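Local coordinates for protein cryptochrome DASH, chloroplastic/mitochondrial (Arabidopsis thaliana, PDB 2J4D) that repairs cyclobutane pyrimidine dimers in single-stranded DNA, binding FAD and a folate light antenna, and may also act as a blue-light photoreceptor, at residues I337-S342 and G347-V352; L407-G412 and A436-D441; S399-D404 and G430-G435. One frame throughout, in Å; residues are numbered along the deposited sequence.

Contact 1 of 3, residues I337-S342 and G347-V352; sequences IKCGNS and GGPRNV. With MHF (5,10-methenyl-6,7,8-trihydrofolic acid), chain D.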
# COMPACT_ATOMS: atom_id res chain seq x y z
N ILE A 337 12.28 1.25 -10.35
CA ILE A 337 13.25 0.46 -11.08
C ILE A 337 14.28 1.36 -11.75
O ILE A 337 15.48 1.13 -11.66
CB ILE A 337 12.57 -0.41 -12.15
CG1 ILE A 337 11.53 -1.32 -11.49
CG2 ILE A 337 13.61 -1.26 -12.87
CD1 ILE A 337 10.70 -2.13 -12.46
N LYS A 338 13.80 2.39 -12.44
CA LYS A 338 14.72 3.29 -13.12
C LYS A 338 15.65 4.02 -12.14
O LYS A 338 16.83 4.21 -12.43
CB LYS A 338 13.94 4.33 -13.94
CG LYS A 338 14.83 5.26 -14.77
CD LYS A 338 14.00 6.31 -15.51
CE LYS A 338 14.89 7.21 -16.36
NZ LYS A 338 14.14 8.33 -16.99
N CYS A 339 15.12 4.40 -10.98
CA CYS A 339 15.92 5.14 -10.00
C CYS A 339 16.83 4.31 -9.11
O CYS A 339 17.85 4.79 -8.64
CB CYS A 339 15.01 5.97 -9.09
SG CYS A 339 14.07 7.27 -9.93
N GLY A 340 16.44 3.07 -8.85
CA GLY A 340 17.25 2.26 -7.97
C GLY A 340 17.33 2.95 -6.62
O GLY A 340 16.38 3.62 -6.20
N ASN A 341 18.47 2.82 -5.95
CA ASN A 341 18.63 3.41 -4.63
C ASN A 341 18.72 4.93 -4.58
O ASN A 341 18.77 5.50 -3.49
CB ASN A 341 19.81 2.78 -3.91
CG ASN A 341 19.63 1.29 -3.73
OD1 ASN A 341 18.52 0.82 -3.47
ND2 ASN A 341 20.72 0.54 -3.83
N SER A 342 18.72 5.61 -5.72
CA SER A 342 18.75 7.07 -5.67
C SER A 342 17.40 7.54 -5.11
O SER A 342 17.23 8.69 -4.68
CB SER A 342 18.99 7.67 -7.07
OG SER A 342 17.90 7.45 -7.93
N GLY A 347 20.02 13.39 -1.94
CA GLY A 347 19.93 14.18 -3.15
C GLY A 347 18.88 13.70 -4.12
O GLY A 347 18.60 14.36 -5.13
N GLY A 348 18.31 12.53 -3.83
CA GLY A 348 17.27 11.95 -4.66
C GLY A 348 17.70 11.62 -6.08
O GLY A 348 18.88 11.69 -6.41
N PRO A 349 16.75 11.23 -6.95
CA PRO A 349 17.06 10.89 -8.34
C PRO A 349 17.74 12.06 -9.05
O PRO A 349 18.57 11.86 -9.93
CB PRO A 349 15.68 10.57 -8.92
CG PRO A 349 14.95 9.99 -7.74
CD PRO A 349 15.34 10.93 -6.63
N ARG A 350 17.38 13.28 -8.66
CA ARG A 350 17.96 14.46 -9.27
C ARG A 350 19.41 14.63 -8.80
O ARG A 350 20.18 15.40 -9.39
CB ARG A 350 17.13 15.70 -8.90
CG ARG A 350 17.33 16.90 -9.84
CD ARG A 350 16.54 18.13 -9.39
NE ARG A 350 15.09 17.90 -9.39
CZ ARG A 350 14.19 18.82 -9.08
NH1 ARG A 350 14.57 20.05 -8.74
NH2 ARG A 350 12.89 18.52 -9.11
N ASN A 351 19.78 13.89 -7.75
CA ASN A 351 21.13 13.92 -7.17
C ASN A 351 21.55 15.36 -6.90
O ASN A 351 22.63 15.82 -7.26
CB ASN A 351 22.13 13.24 -8.10
CG ASN A 351 23.25 12.58 -7.34
OD1 ASN A 351 23.57 12.98 -6.22
ND2 ASN A 351 23.87 11.57 -7.94
N VAL A 352 20.65 16.02 -6.19
CA VAL A 352 20.68 17.43 -5.79
C VAL A 352 21.44 17.96 -4.58
O VAL A 352 21.67 17.26 -3.60
CB VAL A 352 19.21 17.91 -5.52
CG1 VAL A 352 19.18 19.18 -4.70
CG2 VAL A 352 18.49 18.13 -6.81
N1 MHF D . 11.45 -0.20 2.13
C2 MHF D . 11.30 -1.26 1.27
NA2 MHF D . 10.11 -1.91 1.23
N3 MHF D . 12.31 -1.66 0.47
C4 MHF D . 13.53 -1.05 0.50
O4 MHF D . 14.44 -1.44 -0.23
C4A MHF D . 13.73 0.04 1.40
N5 MHF D . 14.97 0.72 1.54
C6 MHF D . 15.25 1.62 2.72
C7 MHF D . 14.00 2.51 2.90
N8 MHF D . 12.85 1.56 3.08
C8A MHF D . 12.66 0.47 2.21
C9 MHF D . 16.57 2.37 2.39
N10 MHF D . 16.84 1.95 0.99
C11 MHF D . 16.25 0.62 0.84
C12 MHF D . 20.96 2.02 -0.22
C13 MHF D . 20.34 3.15 0.39
C14 MHF D . 19.01 3.11 0.80
C15 MHF D . 18.24 1.93 0.63
C16 MHF D . 18.87 0.77 0.03
C17 MHF D . 20.22 0.81 -0.39
C MHF D . 22.36 2.13 -0.70
O MHF D . 22.96 3.19 -0.56
N MHF D . 22.99 1.09 -1.30
CA MHF D . 24.36 1.24 -1.78
CB MHF D . 25.08 -0.11 -1.77
CG MHF D . 25.18 -0.75 -0.41
CD MHF D . 25.88 0.14 0.59
OE1 MHF D . 27.11 0.33 0.46
OE2 MHF D . 25.20 0.67 1.51
CT MHF D . 24.36 1.80 -3.20
O1 MHF D . 23.29 1.79 -3.85
O2 MHF D . 25.43 2.25 -3.67
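Ser342 and Pro349 bring the two backbones to their nearest approach, 5.0 Å between their CA atoms, where the chain doubles back after helix 317-339. On the first side the helix gives way at Gly340, the first residue to leave helical geometry, with positive phi, and a short 3-10 segment starts at Asn341. On the second, Gly348 to Asn351 form a type I beta turn closed by Asn351 N and Gly348 O. The carbonyl of Ser342 faces this turn: its O lies 3.3 Å from Gly348 CA in a CA-H...O contact, and the neighbouring Pro349 N has no hydrogen to offer.

Side chains meet around the proline ring. Cys339 SG touches Pro349 CG at 3.6 Å and CB slightly farther away. Ser342 OG lies alongside the ring, 3.6 Å from Pro349 CA, but spends its polarity on its own segment, donating to Cys339 O at 2.8 Å. With chi1 at 67°, OG stands between the backbone N and the carbonyl carbon and joins Ser342 N on one face of that carbonyl, a double grip on the helix's last turn.

This turn out of helix 317-339, within the FAD-binding domain of a class-1 photolyase-family protein, also borders the folate antenna. Asn341 ND2 donates to O1 of the methenyltetrahydrofolate at 2.9 Å, nearly straight at 162°, while its CG and OD1 lie against the aminobenzoyl ring, CG 3.4 Å from MHF C17. A leucine in place of Asn341 would probably leave the folate carboxylate oxygen O1 without this donor and set that end freer to turn. Glu148, Glu149, His345 and Glu417 supply further hydrogen bonds to the folate, and Lys338, on the same helix end, forms a salt bridge with Asp192.

Contact 2 of 3, residues L407-G412 and A436-D441; sequences LDWRMG and AGVGND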
# COMPACT_ATOMS: atom_id res chain seq x y z
N LEU A 407 14.04 20.30 7.42
CA LEU A 407 14.58 18.99 7.80
C LEU A 407 14.88 18.04 6.65
O LEU A 407 14.28 18.10 5.58
CB LEU A 407 13.64 18.29 8.78
CG LEU A 407 13.44 18.97 10.14
CD1 LEU A 407 12.40 18.21 10.94
CD2 LEU A 407 14.77 19.01 10.88
N ASP A 408 15.84 17.14 6.91
CA ASP A 408 16.25 16.09 5.98
C ASP A 408 14.93 15.38 5.66
O ASP A 408 14.30 14.81 6.56
CB ASP A 408 17.20 15.14 6.73
CG ASP A 408 17.72 14.01 5.87
OD1 ASP A 408 16.93 13.39 5.13
OD2 ASP A 408 18.94 13.73 5.95
N TRP A 409 14.52 15.40 4.39
CA TRP A 409 13.24 14.79 4.00
C TRP A 409 13.07 13.31 4.34
O TRP A 409 11.94 12.84 4.54
CB TRP A 409 12.98 15.00 2.50
CG TRP A 409 13.89 14.24 1.55
CD1 TRP A 409 15.06 14.69 1.00
CD2 TRP A 409 13.69 12.92 1.04
NE1 TRP A 409 15.59 13.72 0.17
CE2 TRP A 409 14.77 12.63 0.18
CE3 TRP A 409 12.69 11.95 1.23
CZ2 TRP A 409 14.89 11.40 -0.49
CZ3 TRP A 409 12.81 10.73 0.56
CH2 TRP A 409 13.90 10.47 -0.29
N ARG A 410 14.17 12.58 4.43
CA ARG A 410 14.08 11.16 4.73
C ARG A 410 13.58 10.91 6.16
O ARG A 410 13.10 9.83 6.48
CB ARG A 410 15.44 10.51 4.48
CG ARG A 410 15.88 10.68 3.01
CD ARG A 410 17.33 10.34 2.80
NE ARG A 410 18.19 11.16 3.64
CZ ARG A 410 19.46 10.86 3.92
NH1 ARG A 410 20.00 9.76 3.44
NH2 ARG A 410 20.17 11.66 4.71
N MET A 411 13.67 11.92 7.02
CA MET A 411 13.18 11.74 8.37
C MET A 411 11.67 11.62 8.25
O MET A 411 11.05 10.79 8.92
CB MET A 411 13.54 12.94 9.26
CG MET A 411 15.01 13.03 9.56
SD MET A 411 15.36 14.39 10.68
CE MET A 411 15.33 13.53 12.25
N GLY A 412 11.08 12.45 7.40
CA GLY A 412 9.65 12.40 7.19
C GLY A 412 9.24 11.13 6.45
O GLY A 412 8.22 10.51 6.78
N ALA A 436 9.82 16.89 -1.85
CA ALA A 436 11.06 17.47 -1.36
C ALA A 436 11.82 18.19 -2.47
O ALA A 436 12.83 18.84 -2.21
CB ALA A 436 11.93 16.39 -0.76
N GLY A 437 11.33 18.07 -3.70
CA GLY A 437 11.98 18.71 -4.83
C GLY A 437 13.26 18.03 -5.30
O GLY A 437 14.12 18.68 -5.91
N VAL A 438 13.40 16.74 -5.04
CA VAL A 438 14.60 16.02 -5.46
C VAL A 438 14.31 14.92 -6.50
O VAL A 438 15.17 14.08 -6.78
CB VAL A 438 15.34 15.40 -4.25
CG1 VAL A 438 15.75 16.51 -3.28
CG2 VAL A 438 14.45 14.38 -3.55
N GLY A 439 13.10 14.94 -7.04
CA GLY A 439 12.70 13.99 -8.06
C GLY A 439 13.11 14.59 -9.39
O GLY A 439 13.65 15.69 -9.41
N ASN A 440 12.86 13.90 -10.50
CA ASN A 440 13.27 14.46 -11.78
C ASN A 440 12.24 15.21 -12.58
O ASN A 440 12.33 15.29 -13.81
CB ASN A 440 13.92 13.37 -12.63
CG ASN A 440 15.38 13.15 -12.27
OD1 ASN A 440 15.88 12.02 -12.32
ND2 ASN A 440 16.08 14.22 -11.92
N ASP A 441 11.23 15.75 -11.90
CA ASP A 441 10.27 16.57 -12.61
C ASP A 441 10.22 17.88 -11.85
O ASP A 441 9.44 18.05 -10.91
CB ASP A 441 8.87 15.98 -12.66
CG ASP A 441 7.96 16.78 -13.59
OD1 ASP A 441 8.43 17.82 -14.10
OD2 ASP A 441 6.81 16.39 -13.83
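Trp409 receives two small apolar side chains from the chain leaving helix 425-436. The methyl of Ala436 rests against the root of the indole, its CB 3.7 Å from Trp409 CB, and makes an off-centre CH-pi contact with the five-membered ring, 4.1 Å from the centroid and 30° off the normal. Farther along the indole, Val438 CG2 approaches Trp409 NE1 at 3.9 Å, coming in obliquely, above the ring plane and offset toward the rim. On the opposite side the aliphatic CG of Arg410 sits over the ring centre, which places the indole between a valine methyl and an arginine methylene.

A second shell fixes that arginine. Its NE and NH2 hold the carboxylate of Asp408 side-on, one nitrogen to each oxygen; NH2 reaches Asp408 OD2 at 2.7 Å and 170°, and both bonds use syn lone pairs close to the guanidinium plane. Asp408 is also the N-cap of helix 409-419, its OD1 taking a further bond from Arg410 N at 3.0 Å, while Gln358 donates to OD2. The polar edge of the indole is satisfied by Leu346 O, which accepts from Trp409 NE1. On the opposing segment, Gly437 ends the helix in a Schellman motif that turns the chain between Ala436 and Val438.

The contact thus sets the N terminus of helix 409-419 against the C terminus of helix 425-436, with Val402 of helix 391-404 touching both Trp409 and Ala436, and Thr433 touching both Trp409 and Val438.

Contact 3 of 3, residues S399-D404 and G430-G435; sequences SFLVRD and GNWTYG. With FAD (flavin-adenine dinucleotide), chain C.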
# COMPACT_ATOMS: atom_id res chain seq x y z
N SER A 399 5.67 19.23 2.63
CA SER A 399 6.20 20.56 2.33
C SER A 399 6.62 21.26 3.62
O SER A 399 7.68 21.88 3.68
CB SER A 399 5.14 21.40 1.61
OG SER A 399 5.64 22.69 1.29
N PHE A 400 5.80 21.16 4.65
CA PHE A 400 6.11 21.79 5.93
C PHE A 400 7.43 21.30 6.52
O PHE A 400 8.28 22.10 6.95
CB PHE A 400 4.99 21.54 6.94
CG PHE A 400 5.18 22.28 8.23
CD1 PHE A 400 4.84 23.63 8.34
CD2 PHE A 400 5.71 21.63 9.35
CE1 PHE A 400 5.03 24.32 9.53
CE2 PHE A 400 5.90 22.31 10.55
CZ PHE A 400 5.56 23.66 10.64
N LEU A 401 7.60 19.98 6.56
CA LEU A 401 8.82 19.41 7.11
C LEU A 401 10.06 19.82 6.35
O LEU A 401 11.08 20.18 6.95
CB LEU A 401 8.73 17.88 7.13
CG LEU A 401 9.98 17.22 7.72
CD1 LEU A 401 9.57 16.01 8.54
CD2 LEU A 401 10.95 16.83 6.60
N VAL A 402 9.97 19.78 5.03
CA VAL A 402 11.09 20.12 4.18
C VAL A 402 11.37 21.61 4.04
O VAL A 402 12.51 22.05 4.19
CB VAL A 402 10.89 19.55 2.75
CG1 VAL A 402 11.98 20.08 1.81
CG2 VAL A 402 10.92 18.03 2.79
N ARG A 403 10.34 22.39 3.75
CA ARG A 403 10.50 23.81 3.51
C ARG A 403 10.37 24.75 4.70
O ARG A 403 11.14 25.70 4.83
CB ARG A 403 9.56 24.24 2.39
CG ARG A 403 9.79 23.43 1.12
CD ARG A 403 9.10 24.02 -0.10
NE ARG A 403 9.57 23.37 -1.32
CZ ARG A 403 9.29 22.11 -1.64
NH1 ARG A 403 8.54 21.38 -0.83
NH2 ARG A 403 9.78 21.57 -2.75
N ASP A 404 9.41 24.50 5.58
CA ASP A 404 9.23 25.36 6.74
C ASP A 404 10.17 24.97 7.87
O ASP A 404 10.72 25.84 8.54
CB ASP A 404 7.77 25.30 7.20
CG ASP A 404 6.83 25.91 6.19
OD1 ASP A 404 6.94 27.14 5.93
OD2 ASP A 404 5.98 25.18 5.63
N GLY A 430 8.73 7.78 -3.55
CA GLY A 430 8.50 8.45 -4.82
C GLY A 430 7.84 9.79 -4.56
O GLY A 430 8.34 10.84 -4.99
N ASN A 431 6.73 9.77 -3.85
CA ASN A 431 6.02 11.01 -3.54
C ASN A 431 6.86 11.94 -2.67
O ASN A 431 6.79 13.16 -2.84
CB ASN A 431 4.68 10.70 -2.88
CG ASN A 431 3.59 10.36 -3.89
OD1 ASN A 431 3.05 11.24 -4.56
ND2 ASN A 431 3.28 9.08 -4.01
N TRP A 432 7.64 11.39 -1.74
CA TRP A 432 8.49 12.25 -0.91
C TRP A 432 9.57 12.96 -1.73
O TRP A 432 9.81 14.15 -1.50
CB TRP A 432 9.15 11.46 0.24
CG TRP A 432 8.32 11.41 1.49
CD1 TRP A 432 7.43 10.43 1.86
CD2 TRP A 432 8.24 12.42 2.50
NE1 TRP A 432 6.81 10.78 3.04
CE2 TRP A 432 7.29 12.00 3.45
CE3 TRP A 432 8.89 13.65 2.70
CZ2 TRP A 432 6.96 12.76 4.58
CZ3 TRP A 432 8.56 14.41 3.82
CH2 TRP A 432 7.60 13.96 4.75
N THR A 433 10.20 12.27 -2.68
CA THR A 433 11.23 12.93 -3.48
C THR A 433 10.60 14.07 -4.26
O THR A 433 11.21 15.14 -4.39
CB THR A 433 11.92 11.97 -4.48
OG1 THR A 433 10.95 11.45 -5.41
CG2 THR A 433 12.58 10.83 -3.75
N TYR A 434 9.39 13.85 -4.76
CA TYR A 434 8.67 14.88 -5.49
C TYR A 434 8.42 16.08 -4.58
O TYR A 434 8.82 17.21 -4.89
CB TYR A 434 7.33 14.34 -5.99
CG TYR A 434 7.37 13.85 -7.42
CD1 TYR A 434 8.37 12.98 -7.85
CD2 TYR A 434 6.42 14.26 -8.35
CE1 TYR A 434 8.43 12.53 -9.16
CE2 TYR A 434 6.46 13.82 -9.67
CZ TYR A 434 7.47 12.95 -10.07
OH TYR A 434 7.51 12.50 -11.37
N GLY A 435 7.77 15.83 -3.44
CA GLY A 435 7.48 16.90 -2.50
C GLY A 435 8.72 17.62 -1.99
O GLY A 435 8.68 18.82 -1.73
PA FAD C . -7.42 7.84 -3.97
O1A FAD C . -8.72 7.15 -3.79
O2A FAD C . -7.40 9.29 -4.26
O5B FAD C . -6.58 7.12 -5.13
C5B FAD C . -6.88 5.76 -5.53
C4B FAD C . -5.57 4.97 -5.57
O4B FAD C . -4.68 5.61 -6.49
C3B FAD C . -4.81 4.91 -4.25
O3B FAD C . -5.34 3.94 -3.36
C2B FAD C . -3.42 4.65 -4.72
O2B FAD C . -3.09 3.29 -4.91
C1B FAD C . -3.33 5.49 -6.01
N9A FAD C . -2.76 6.84 -5.85
C8A FAD C . -3.45 8.03 -5.70
N7A FAD C . -2.64 9.08 -5.58
C5A FAD C . -1.37 8.55 -5.67
C6A FAD C . -0.09 9.14 -5.61
N6A FAD C . 0.13 10.44 -5.47
N1A FAD C . 1.01 8.30 -5.73
C2A FAD C . 0.83 6.95 -5.88
N3A FAD C . -0.37 6.32 -5.94
C4A FAD C . -1.43 7.15 -5.82
N1 FAD C . 0.46 5.99 -1.43
C2 FAD C . 0.67 4.66 -1.14
O2 FAD C . -0.01 3.78 -1.65
N3 FAD C . 1.69 4.33 -0.23
C4 FAD C . 2.50 5.27 0.40
O4 FAD C . 3.39 4.92 1.20
C4X FAD C . 2.27 6.64 0.09
N5 FAD C . 3.04 7.65 0.68
C5X FAD C . 2.89 8.98 0.29
C6 FAD C . 3.74 9.98 0.79
C7 FAD C . 3.61 11.34 0.41
C7M FAD C . 4.57 12.36 0.98
C8 FAD C . 2.57 11.70 -0.51
C8M FAD C . 2.35 13.13 -0.97
C9 FAD C . 1.71 10.70 -1.02
C9A FAD C . 1.84 9.34 -0.64
N10 FAD C . 0.99 8.31 -1.14
C10 FAD C . 1.24 6.96 -0.83
C1' FAD C . 0.07 8.59 -2.29
C2' FAD C . -1.37 9.02 -1.94
O2' FAD C . -1.35 10.08 -1.01
C3' FAD C . -2.14 7.83 -1.35
O3' FAD C . -2.11 6.71 -2.26
C4' FAD C . -3.62 8.11 -1.06
O4' FAD C . -3.75 9.15 -0.09
C5' FAD C . -4.27 6.83 -0.54
O5' FAD C . -5.65 7.05 -0.28
P FAD C . -6.83 6.73 -1.28
O1P FAD C . -6.75 5.28 -1.51
O2P FAD C . -8.11 7.19 -0.68
O3P FAD C . -6.64 7.62 -2.58
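Arg403 reaches across to the carbonyl of Gly435 in the last turn of helix 425-436. Its NH1 donates to Gly435 O at 2.7 Å with an angle of 154°, meeting the oxygen head-on and almost in the guanidinium plane; NH2 adds a weak bond to the same atom at 3.1 Å. The side chain is extended from CG to NE, with CG anti to the carbonyl carbon (chi1 -56°), and this length carries the guanidinium across to helix 425-436. A cation beside this carbonyl near the helix C terminus is probably favoured by the dipole there.

Asn431 turns to the cofactor instead. Its ND2 donates to N1A of the adenine of FAD at 3.0 Å and its OD1 accepts from N6A at 3.2 Å, a paired amide-adenine interaction that fixes which way the amide is turned; ND2 also donates to Ser427 O. The same side chain lies against the flavin, with CB 3.3 Å from FAD C8, and so touches both ends of the folded cofactor.

The far end of the Trp432 indole reaches loosely toward helix 391-404. Val402 CG2 comes up at the indole edge, 4.4 Å from CZ3, and Leu401 CD2 approaches the same carbon at a similar distance. The flavin methyl C7M lies over one face of the indole, offset toward the rim, 3.4 Å from Trp432 NE1. Phe416 meets the ring edge-to-face, and Trp409 and Trp366 also touch it.

The segments 399-404 and 430-435 run at 38° to one another, their axes 10.6 Å apart at closest approach, both belonging to the helical FAD-binding domain of the photolyase/cryptochrome family, which holds FAD in a U-shape with adenine folded back near the flavin.

How the contacts relate
From the N terminus, contact 1 comes first and closes a short local loop just after helix 317-339, ending before the others begin. Contacts 2 and 3 then alternate along the chain: 399-404 precedes 407-412, and their partners 430-435 and 436-441 follow in the same order, so the two loops cross, tying together helices 391-404, 409-419 and 425-436. Their centres lie about 5 Å apart, joined by probable backbone hydrogen bonds from Val438 to Thr433 and from Leu407 to Leu401. Contact 1 joins contact 2 through Arg350, which probably bonds to Val438 and Gly439, linking the loop after helix 317-339 to the loop after helix 425-436.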